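Local structure of phenylalanine--tRNA ligase beta subunit (Pyrococcus horikoshii, 2CXI) at residues R101-L112 and K229-L240; W71-P80 and L307-E315. The protein is the N-terminal part of the beta subunit of the alpha2beta2 enzyme that uses ATP to attach L-phenylalanine to tRNA(Phe). One frame throughout, in Å; residues are numbered along the deposited sequence.

Contact 1. Residues R101-L112 and K229-L240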
loop_
_atom_site.group_PDB
_atom_site.type_symbol
_atom_site.label_atom_id
_atom_site.label_comp_id
_atom_site.label_asym_id
_atom_site.label_seq_id
_atom_site.Cartn_x
_atom_site.Cartn_y
_atom_site.Cartn_z
ATOM N N ARG A 101 26.906 2.965 11.492
ATOM C CA ARG A 101 27.248 1.931 10.494
ATOM C C ARG A 101 26.494 2.291 9.191
ATOM O O ARG A 101 25.420 1.756 8.916
ATOM C CB ARG A 101 26.913 0.522 11.012
ATOM C CG ARG A 101 27.509 -0.618 10.142
ATOM C CD ARG A 101 27.383 -2.031 10.769
ATOM N NE ARG A 101 28.131 -2.998 9.944
ATOM C CZ ARG A 101 29.455 -3.142 9.955
ATOM N NH1 ARG A 101 30.028 -4.006 9.113
ATOM N NH2 ARG A 101 30.228 -2.435 10.801
ATOM N N PRO A 102 27.034 3.266 8.438
ATOM C CA PRO A 102 26.216 4.045 7.500
ATOM C C PRO A 102 25.571 3.291 6.340
ATOM O O PRO A 102 24.429 3.625 5.996
ATOM C CB PRO A 102 27.194 5.122 6.977
ATOM C CG PRO A 102 28.586 4.573 7.275
ATOM C CD PRO A 102 28.422 3.766 8.517
ATOM N N TYR A 103 26.256 2.303 5.744
ATOM C CA TYR A 103 25.789 1.697 4.473
ATOM C C TYR A 103 25.272 0.289 4.625
ATOM O O TYR A 103 25.856 -0.499 5.347
ATOM C CB TYR A 103 26.886 1.715 3.389
ATOM C CG TYR A 103 27.330 3.123 3.104
ATOM C CD1 TYR A 103 26.477 4.009 2.411
ATOM C CD2 TYR A 103 28.572 3.600 3.557
ATOM C CE1 TYR A 103 26.875 5.344 2.177
ATOM C CE2 TYR A 103 28.981 4.912 3.323
ATOM C CZ TYR A 103 28.120 5.775 2.636
ATOM O OH TYR A 103 28.526 7.064 2.401
ATOM N N GLY A 104 24.164 0.010 3.923
ATOM C CA GLY A 104 23.584 -1.331 3.720
ATOM C C GLY A 104 23.268 -1.451 2.223
ATOM O O GLY A 104 22.783 -0.488 1.569
ATOM N N VAL A 105 23.590 -2.607 1.650
ATOM C CA VAL A 105 23.181 -2.948 0.288
ATOM C C VAL A 105 22.632 -4.369 0.388
ATOM O O VAL A 105 22.988 -5.134 1.319
ATOM C CB VAL A 105 24.354 -2.867 -0.745
ATOM C CG1 VAL A 105 24.815 -1.375 -0.914
ATOM C CG2 VAL A 105 25.567 -3.758 -0.270
ATOM N N TYR A 106 21.789 -4.727 -0.572
ATOM C CA TYR A 106 20.905 -5.886 -0.448
ATOM C C TYR A 106 20.701 -6.591 -1.787
ATOM O O TYR A 106 20.742 -5.972 -2.857
ATOM C CB TYR A 106 19.528 -5.446 0.123
ATOM C CG TYR A 106 19.731 -4.674 1.421
ATOM C CD1 TYR A 106 19.784 -5.340 2.646
ATOM C CD2 TYR A 106 19.966 -3.303 1.398
ATOM C CE1 TYR A 106 20.053 -4.653 3.827
ATOM C CE2 TYR A 106 20.238 -2.608 2.557
ATOM C CZ TYR A 106 20.289 -3.296 3.762
ATOM O OH TYR A 106 20.598 -2.594 4.878
ATOM N N ALA A 107 20.400 -7.877 -1.705
ATOM C CA ALA A 107 20.010 -8.638 -2.878
ATOM C C ALA A 107 19.099 -9.792 -2.472
ATOM O O ALA A 107 19.089 -10.249 -1.317
ATOM C CB ALA A 107 21.263 -9.133 -3.649
ATOM N N ILE A 108 18.337 -10.251 -3.450
ATOM C CA ILE A 108 17.603 -11.486 -3.324
ATOM C C ILE A 108 18.136 -12.435 -4.381
ATOM O O ILE A 108 18.341 -12.059 -5.521
ATOM C CB ILE A 108 16.073 -11.240 -3.499
ATOM C CG1 ILE A 108 15.565 -10.373 -2.354
ATOM C CG2 ILE A 108 15.272 -12.595 -3.595
ATOM C CD1 ILE A 108 14.229 -9.646 -2.674
ATOM N N VAL A 109 18.348 -13.674 -3.995
ATOM C CA VAL A 109 18.704 -14.716 -4.976
ATOM C C VAL A 109 17.638 -15.834 -4.895
ATOM O O VAL A 109 17.454 -16.443 -3.826
ATOM C CB VAL A 109 20.106 -15.280 -4.724
ATOM C CG1 VAL A 109 20.494 -16.310 -5.812
ATOM C CG2 VAL A 109 21.143 -14.179 -4.712
ATOM N N GLU A 110 16.933 -16.093 -6.012
ATOM C CA GLU A 110 15.785 -17.039 -5.987
ATOM C C GLU A 110 16.131 -18.372 -6.627
ATOM O O GLU A 110 17.057 -18.431 -7.422
ATOM C CB GLU A 110 14.580 -16.452 -6.749
ATOM C CG GLU A 110 14.035 -15.225 -6.046
ATOM C CD GLU A 110 12.829 -14.623 -6.746
ATOM O OE1 GLU A 110 12.707 -14.807 -7.955
ATOM O OE2 GLU A 110 12.019 -13.953 -6.076
ATOM N N GLY A 111 15.362 -19.419 -6.298
ATOM C CA GLY A 111 15.375 -20.696 -7.058
ATOM C C GLY A 111 16.562 -21.575 -6.717
ATOM O O GLY A 111 17.033 -22.360 -7.549
ATOM N N LEU A 112 17.054 -21.445 -5.488
ATOM C CA LEU A 112 18.192 -22.228 -5.076
ATOM C C LEU A 112 17.687 -23.590 -4.608
ATOM O O LEU A 112 16.592 -23.703 -4.056
ATOM C CB LEU A 112 18.956 -21.517 -3.958
ATOM C CG LEU A 112 19.730 -20.261 -4.438
ATOM C CD1 LEU A 112 20.060 -19.373 -3.250
ATOM C CD2 LEU A 112 21.006 -20.607 -5.220
ATOM N N LYS A 229 14.957 -21.808 -0.375
ATOM C CA LYS A 229 15.024 -21.613 -1.830
ATOM C C LYS A 229 15.387 -20.184 -2.264
ATOM O O LYS A 229 16.037 -19.985 -3.302
ATOM C CB LYS A 229 13.675 -22.011 -2.461
ATOM C CG LYS A 229 13.385 -23.524 -2.367
ATOM C CD LYS A 229 12.076 -23.846 -3.133
ATOM C CE LYS A 229 11.648 -25.299 -2.892
ATOM N NZ LYS A 229 11.040 -25.447 -1.508
ATOM N N ASN A 230 14.948 -19.189 -1.477
ATOM C CA ASN A 230 15.089 -17.773 -1.839
ATOM C C ASN A 230 15.784 -17.076 -0.694
ATOM O O ASN A 230 15.305 -17.117 0.429
ATOM C CB ASN A 230 13.704 -17.124 -2.063
ATOM C CG ASN A 230 12.895 -17.846 -3.134
ATOM O OD1 ASN A 230 13.365 -18.028 -4.253
ATOM N ND2 ASN A 230 11.686 -18.297 -2.777
ATOM N N VAL A 231 16.956 -16.518 -0.964
ATOM C CA VAL A 231 17.792 -15.930 0.080
ATOM C C VAL A 231 17.776 -14.407 -0.039
ATOM O O VAL A 231 17.816 -13.852 -1.148
ATOM C CB VAL A 231 19.264 -16.495 0.056
ATOM C CG1 VAL A 231 19.818 -16.478 -1.290
ATOM C CG2 VAL A 231 20.179 -15.644 0.840
ATOM N N PHE A 232 17.709 -13.753 1.115
ATOM C CA PHE A 232 17.802 -12.307 1.203
ATOM C C PHE A 232 19.183 -12.024 1.842
ATOM O O PHE A 232 19.528 -12.574 2.911
ATOM C CB PHE A 232 16.637 -11.742 2.050
ATOM C CG PHE A 232 16.733 -10.244 2.308
ATOM C CD1 PHE A 232 17.180 -9.753 3.557
ATOM C CD2 PHE A 232 16.384 -9.323 1.302
ATOM C CE1 PHE A 232 17.284 -8.365 3.796
ATOM C CE2 PHE A 232 16.496 -7.924 1.547
ATOM C CZ PHE A 232 16.936 -7.462 2.781
ATOM N N ILE A 233 19.983 -11.217 1.173
ATOM C CA ILE A 233 21.375 -10.957 1.678
ATOM C C ILE A 233 21.532 -9.493 2.047
ATOM O O ILE A 233 21.105 -8.626 1.279
ATOM C CB ILE A 233 22.428 -11.343 0.607
ATOM C CG1 ILE A 233 22.323 -12.837 0.178
ATOM C CG2 ILE A 233 23.908 -11.005 1.105
ATOM C CD1 ILE A 233 22.845 -13.049 -1.270
ATOM N N ASP A 234 22.127 -9.200 3.207
ATOM C CA ASP A 234 22.443 -7.801 3.544
ATOM C C ASP A 234 23.953 -7.680 3.731
ATOM O O ASP A 234 24.592 -8.621 4.246
ATOM C CB ASP A 234 21.674 -7.289 4.777
ATOM C CG ASP A 234 22.357 -7.644 6.126
ATOM O OD1 ASP A 234 22.882 -6.727 6.825
ATOM O OD2 ASP A 234 22.434 -8.812 6.554
ATOM N N VAL A 235 24.518 -6.553 3.310
ATOM C CA VAL A 235 25.921 -6.274 3.593
ATOM C C VAL A 235 26.010 -4.868 4.100
ATOM O O VAL A 235 25.473 -3.954 3.467
ATOM C CB VAL A 235 26.793 -6.361 2.332
ATOM C CG1 VAL A 235 28.301 -6.356 2.740
ATOM C CG2 VAL A 235 26.422 -7.602 1.450
ATOM N N THR A 236 26.653 -4.706 5.256
ATOM C CA THR A 236 26.807 -3.394 5.864
ATOM C C THR A 236 28.277 -3.019 6.064
ATOM O O THR A 236 29.149 -3.911 6.177
ATOM C CB THR A 236 26.082 -3.301 7.212
ATOM O OG1 THR A 236 26.510 -4.381 8.061
ATOM C CG2 THR A 236 24.513 -3.472 7.042
ATOM N N GLY A 237 28.519 -1.719 6.199
ATOM C CA GLY A 237 29.862 -1.251 6.512
ATOM C C GLY A 237 29.978 0.235 6.306
ATOM O O GLY A 237 28.985 0.960 6.387
ATOM N N TRP A 238 31.214 0.675 6.100
ATOM C CA TRP A 238 31.579 2.094 6.142
ATOM C C TRP A 238 31.809 2.756 4.772
ATOM O O TRP A 238 31.816 3.992 4.682
ATOM C CB TRP A 238 32.819 2.253 7.043
ATOM C CG TRP A 238 32.406 2.231 8.517
ATOM C CD1 TRP A 238 32.305 1.129 9.352
ATOM C CD2 TRP A 238 31.961 3.353 9.296
ATOM N NE1 TRP A 238 31.848 1.510 10.587
ATOM C CE2 TRP A 238 31.636 2.870 10.588
ATOM C CE3 TRP A 238 31.813 4.731 9.029
ATOM C CZ2 TRP A 238 31.189 3.712 11.622
ATOM C CZ3 TRP A 238 31.362 5.565 10.058
ATOM C CH2 TRP A 238 31.056 5.053 11.333
ATOM N N LYS A 239 32.036 1.947 3.727
ATOM C CA LYS A 239 32.251 2.474 2.360
ATOM C C LYS A 239 31.344 1.728 1.407
ATOM O O LYS A 239 31.348 0.496 1.371
ATOM C CB LYS A 239 33.707 2.308 1.857
ATOM C CG LYS A 239 34.817 2.979 2.706
ATOM C CD LYS A 239 34.618 4.483 2.945
ATOM C CE LYS A 239 34.768 5.325 1.707
ATOM N NZ LYS A 239 35.014 6.719 2.243
ATOM N N LEU A 240 30.581 2.478 0.630
ATOM C CA LEU A 240 29.623 1.882 -0.283
ATOM C C LEU A 240 30.281 0.938 -1.295
ATOM O O LEU A 240 29.745 -0.131 -1.563
ATOM C CB LEU A 240 28.797 2.990 -0.964
ATOM C CG LEU A 240 27.547 2.657 -1.775
ATOM C CD1 LEU A 240 26.511 1.830 -0.940
ATOM C CD2 LEU A 240 26.906 3.981 -2.294
HETATM O O HOH W 1 29.894 -0.016 12.540
HETATM O O HOH W 2 21.460 -4.363 6.915
#
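Strands 103-110 and 231-237 run antiparallel, their axes 4.7 Å apart at closest, and the hydrogen-bonded pairs Tyr-103 with Gly-237, Val-105 with Val-235, Ala-107 with Ile-233 and Val-109 with Val-231 each close two backbone bonds. Between them, Tyr-106 and Phe-232 put their rings on the same sheet face as Ile-108. The two planes are only 15° apart but slid so far that the rings barely overlap, and Tyr-106 CD1 meets Phe-232 CZ at 3.6 Å. Water 2 links Tyr-106 OH to Asp-234 OD1, to which it donates. Facing helix 240-255 on the other side are Val-105, Ala-107, Val-231 and Val-235. At the Gly-237 end, Pro-102 CD sits over the six-membered ring of Trp-238, 3.6 Å from its centroid, while Leu-240 CB covers the centre of the Tyr-103 ring. The Arg-101 chain, extended from CG to NE with CG anti to the backbone N (chi1 -168°), lays NE in line with Thr-236 OG1 at 2.8 Å, the bond almost straight (169°) and in the guanidinium plane. NH1 and NH2 bond to the carbonyls of Arg-137 and Arg-138, and water 1 joins NH2 to Trp-238 NE1. A leucine in place of Arg-101 would probably leave Thr-236 OG1 and those two carbonyls without their donors. The chemistry is divided: apolar packing covers the helix-facing side, the other face combines aromatic packing with the water-bridged Tyr-106/Asp-234 pair, and at one end a guanidinium spending all three nitrogens on neutral oxygens ties strand 231-237, of the B3/4 region, to residues 137-138.

Contact 2. Residues W71-P80 and L307-E315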
loop_
_atom_site.group_PDB
_atom_site.type_symbol
_atom_site.label_atom_id
_atom_site.label_comp_id
_atom_site.label_asym_id
_atom_site.label_seq_id
_atom_site.Cartn_x
_atom_site.Cartn_y
_atom_site.Cartn_z
ATOM N N TRP A 71 36.905 -21.508 -16.806
ATOM C CA TRP A 71 37.538 -20.602 -17.770
ATOM C C TRP A 71 38.936 -21.082 -18.187
ATOM O O TRP A 71 39.285 -21.088 -19.389
ATOM C CB TRP A 71 37.578 -19.162 -17.201
ATOM C CG TRP A 71 36.483 -18.293 -17.747
ATOM C CD1 TRP A 71 36.610 -17.345 -18.701
ATOM C CD2 TRP A 71 35.092 -18.293 -17.358
ATOM N NE1 TRP A 71 35.385 -16.742 -18.941
ATOM C CE2 TRP A 71 34.442 -17.304 -18.120
ATOM C CE3 TRP A 71 34.330 -19.036 -16.430
ATOM C CZ2 TRP A 71 33.056 -17.049 -18.013
ATOM C CZ3 TRP A 71 32.953 -18.773 -16.308
ATOM C CH2 TRP A 71 32.336 -17.787 -17.099
ATOM N N ALA A 72 39.725 -21.531 -17.223
ATOM C CA ALA A 72 41.053 -22.080 -17.537
ATOM C C ALA A 72 40.964 -23.252 -18.525
ATOM O O ALA A 72 41.787 -23.380 -19.429
ATOM C CB ALA A 72 41.757 -22.509 -16.267
ATOM N N LEU A 73 39.952 -24.096 -18.360
ATOM C CA LEU A 73 39.765 -25.231 -19.248
ATOM C C LEU A 73 39.020 -24.881 -20.521
ATOM O O LEU A 73 38.801 -25.752 -21.341
ATOM C CB LEU A 73 39.009 -26.375 -18.530
ATOM C CG LEU A 73 39.728 -26.912 -17.291
ATOM C CD1 LEU A 73 38.821 -27.857 -16.479
ATOM C CD2 LEU A 73 41.109 -27.531 -17.616
ATOM N N GLY A 74 38.564 -23.639 -20.664
ATOM C CA GLY A 74 37.766 -23.273 -21.824
ATOM C C GLY A 74 36.360 -23.830 -21.857
ATOM O O GLY A 74 35.788 -23.948 -22.931
ATOM N N ILE A 75 35.790 -24.205 -20.714
ATOM C CA ILE A 75 34.396 -24.668 -20.680
ATOM C C ILE A 75 33.513 -23.429 -20.833
ATOM O O ILE A 75 32.446 -23.479 -21.459
ATOM C CB ILE A 75 34.121 -25.455 -19.381
ATOM C CG1 ILE A 75 34.929 -26.762 -19.357
ATOM C CG2 ILE A 75 32.621 -25.755 -19.167
ATOM C CD1 ILE A 75 34.976 -27.407 -17.938
ATOM N N GLU A 76 33.986 -22.299 -20.303
ATOM C CA GLU A 76 33.426 -20.996 -20.632
ATOM C C GLU A 76 34.572 -20.060 -21.058
ATOM O O GLU A 76 35.739 -20.385 -20.824
ATOM C CB GLU A 76 32.674 -20.405 -19.443
ATOM C CG GLU A 76 31.586 -21.310 -18.850
ATOM C CD GLU A 76 30.300 -21.320 -19.666
ATOM O OE1 GLU A 76 30.175 -20.550 -20.637
ATOM O OE2 GLU A 76 29.394 -22.120 -19.333
ATOM N N LYS A 77 34.237 -18.944 -21.714
ATOM C CA LYS A 77 35.224 -17.930 -22.077
ATOM C C LYS A 77 34.639 -16.526 -22.130
ATOM O O LYS A 77 33.424 -16.369 -22.239
ATOM C CB LYS A 77 36.018 -18.280 -23.354
ATOM C CG LYS A 77 35.311 -18.103 -24.686
ATOM C CD LYS A 77 36.320 -18.451 -25.801
ATOM C CE LYS A 77 36.318 -17.405 -26.897
ATOM N NZ LYS A 77 37.104 -17.899 -28.072
ATOM N N GLY A 78 35.497 -15.512 -22.005
ATOM C CA GLY A 78 35.040 -14.116 -22.016
ATOM C C GLY A 78 34.365 -13.700 -20.727
ATOM O O GLY A 78 34.590 -14.313 -19.686
ATOM N N LEU A 79 33.544 -12.652 -20.793
ATOM C CA LEU A 79 32.850 -12.148 -19.637
ATOM C C LEU A 79 31.747 -13.101 -19.169
ATOM O O LEU A 79 30.906 -13.478 -19.977
ATOM C CB LEU A 79 32.143 -10.835 -19.981
ATOM C CG LEU A 79 32.486 -9.431 -19.532
ATOM C CD1 LEU A 79 31.265 -8.576 -19.872
ATOM C CD2 LEU A 79 32.886 -9.292 -18.064
ATOM N N PRO A 80 31.708 -13.468 -17.887
ATOM C CA PRO A 80 30.565 -14.227 -17.353
ATOM C C PRO A 80 29.331 -13.340 -17.340
ATOM O O PRO A 80 29.409 -12.182 -16.957
ATOM C CB PRO A 80 30.980 -14.592 -15.927
ATOM C CG PRO A 80 32.133 -13.726 -15.594
ATOM C CD PRO A 80 32.750 -13.246 -16.876
ATOM N N LEU A 307 43.347 -13.191 -22.351
ATOM C CA LEU A 307 42.469 -12.371 -21.506
ATOM C C LEU A 307 41.027 -12.900 -21.434
ATOM O O LEU A 307 40.371 -12.770 -20.407
ATOM C CB LEU A 307 42.468 -10.928 -22.003
ATOM C CG LEU A 307 43.782 -10.161 -21.793
ATOM C CD1 LEU A 307 43.663 -8.845 -22.551
ATOM C CD2 LEU A 307 44.065 -9.902 -20.321
ATOM N N GLU A 308 40.540 -13.513 -22.518
ATOM C CA GLU A 308 39.240 -14.199 -22.452
ATOM C C GLU A 308 39.199 -15.386 -21.468
ATOM O O GLU A 308 38.174 -15.605 -20.855
ATOM C CB GLU A 308 38.730 -14.585 -23.848
ATOM C CG GLU A 308 38.402 -13.367 -24.700
ATOM C CD GLU A 308 37.941 -13.720 -26.107
ATOM O OE1 GLU A 308 38.382 -14.754 -26.632
ATOM O OE2 GLU A 308 37.158 -12.937 -26.688
ATOM N N LYS A 309 40.306 -16.133 -21.319
ATOM C CA LYS A 309 40.429 -17.157 -20.274
ATOM C C LYS A 309 40.445 -16.581 -18.862
ATOM O O LYS A 309 40.253 -17.312 -17.925
ATOM C CB LYS A 309 41.720 -17.987 -20.455
ATOM C CG LYS A 309 41.723 -18.915 -21.652
ATOM C CD LYS A 309 43.105 -19.547 -21.852
ATOM C CE LYS A 309 43.128 -20.346 -23.169
ATOM N NZ LYS A 309 44.357 -21.208 -23.252
HETATM N N MSE A 310 40.712 -15.282 -18.731
HETATM C CA MSE A 310 40.788 -14.579 -17.434
HETATM C C MSE A 310 39.499 -13.796 -17.169
HETATM O O MSE A 310 39.414 -12.987 -16.244
HETATM C CB MSE A 310 42.015 -13.676 -17.388
HETATM C CG MSE A 310 43.311 -14.449 -17.598
HETATM SE SE MSE A 310 43.486 -15.863 -16.154
HETATM C CE MSE A 310 43.782 -14.710 -14.546
HETATM N N MSE A 311 38.498 -14.089 -17.988
HETATM C CA MSE A 311 37.122 -13.602 -17.823
HETATM C C MSE A 311 36.929 -12.171 -18.302
HETATM O O MSE A 311 35.976 -11.493 -17.876
HETATM C CB MSE A 311 36.606 -13.777 -16.384
HETATM C CG MSE A 311 36.678 -15.233 -15.899
HETATM SE SE MSE A 311 35.873 -15.485 -14.159
HETATM C CE MSE A 311 36.937 -14.428 -13.206
ATOM N N TYR A 312 37.781 -11.725 -19.232
ATOM C CA TYR A 312 37.597 -10.389 -19.808
ATOM C C TYR A 312 36.827 -10.444 -21.116
ATOM O O TYR A 312 36.997 -11.363 -21.908
ATOM C CB TYR A 312 38.920 -9.657 -20.124
ATOM C CG TYR A 312 39.790 -9.271 -18.960
ATOM C CD1 TYR A 312 39.769 -7.960 -18.435
ATOM C CD2 TYR A 312 40.704 -10.189 -18.439
ATOM C CE1 TYR A 312 40.609 -7.601 -17.376
ATOM C CE2 TYR A 312 41.546 -9.827 -17.382
ATOM C CZ TYR A 312 41.511 -8.554 -16.878
ATOM O OH TYR A 312 42.362 -8.222 -15.845
ATOM N N GLU A 313 36.032 -9.406 -21.361
ATOM C CA GLU A 313 35.611 -9.112 -22.713
ATOM C C GLU A 313 36.677 -8.241 -23.327
ATOM O O GLU A 313 37.210 -7.356 -22.667
ATOM C CB GLU A 313 34.252 -8.402 -22.773
ATOM C CG GLU A 313 33.866 -8.002 -24.190
ATOM C CD GLU A 313 32.592 -7.190 -24.213
ATOM O OE1 GLU A 313 31.519 -7.793 -24.052
ATOM O OE2 GLU A 313 32.686 -5.959 -24.386
ATOM N N VAL A 314 37.006 -8.502 -24.586
ATOM C CA VAL A 314 38.146 -7.844 -25.233
ATOM C C VAL A 314 37.727 -7.386 -26.644
ATOM O O VAL A 314 37.306 -8.211 -27.459
ATOM C CB VAL A 314 39.367 -8.820 -25.404
ATOM C CG1 VAL A 314 40.535 -8.085 -26.052
ATOM C CG2 VAL A 314 39.780 -9.480 -24.072
ATOM N N GLU A 315 37.842 -6.080 -26.880
ATOM C CA GLU A 315 37.605 -5.454 -28.176
ATOM C C GLU A 315 38.879 -4.712 -28.574
ATOM O O GLU A 315 39.248 -3.737 -27.933
ATOM C CB GLU A 315 36.420 -4.467 -28.106
ATOM C CG GLU A 315 36.491 -3.367 -29.169
ATOM C CD GLU A 315 35.203 -2.553 -29.297
ATOM O OE1 GLU A 315 35.161 -1.386 -28.797
ATOM O OE2 GLU A 315 34.235 -3.088 -29.901
#
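Met-311, modelled as selenomethionine, lies across one face of the Trp-71 indole with two successive atoms. Its CG stands 3.5 Å from the centroid of the five-membered ring, 7° off the normal, and SE follows at 4.5 Å from that of the six-membered ring, a Met-aromatic contact. Glu-76 CB and Lys-77 N lie over the opposite face, so the indole is held between its own following loop and Met-311. At its edge NE1 donates to Gly-78 O at 2.7 Å, with the acceptor tilted 22° out of the ring plane; Glu-308 O lies in that plane near CD1. The backbone of Met-311 takes part as well: with positive phi it is the C-prime residue of a Schellman motif ending helix 300-309, in which Tyr-312 N returns to Leu-307 O and Met-311 N to Glu-308 O. Gly-78 N reaches the same Glu-308 O at 2.9 Å, from the face opposite to Met-311 N, so one terminal carbonyl serves both the cap and the incoming loop. Gly-78 CA covers Tyr-312 O, which is buried without a hydrogen-bond partner. Further out, Pro-80 CD packs on Met-311 CB. Leu-79 CG meets Glu-313 CB at 3.8 Å, while Lys-77 NZ makes a long salt bridge to Glu-308 OE1 (3.7 Å). Beyond the cap, the Tyr-312 hydroxyl hydrogen-bonds Asp-341, a predicted magnesium ligand of the B5 region.

In the fold
The two contacts are separate: their centres lie 27 Å apart, and about 15 Å divides their nearest atoms. Contact 1 joins two strands of the large mixed sheet, about 10 Å from the centre of the chain. Contact 2, about 20 Å from that centre, docks the loop after helix 62-72 onto the B5 region; 226 residues separate its segments, and both strands of contact 1 fall among them. Of the two, only contact 2 approaches the predicted magnesium site shared with the alpha subunit: the Tyr-312 side chain is about 3 Å from that of Asp-341 and about 6 Å from that of Asp-337.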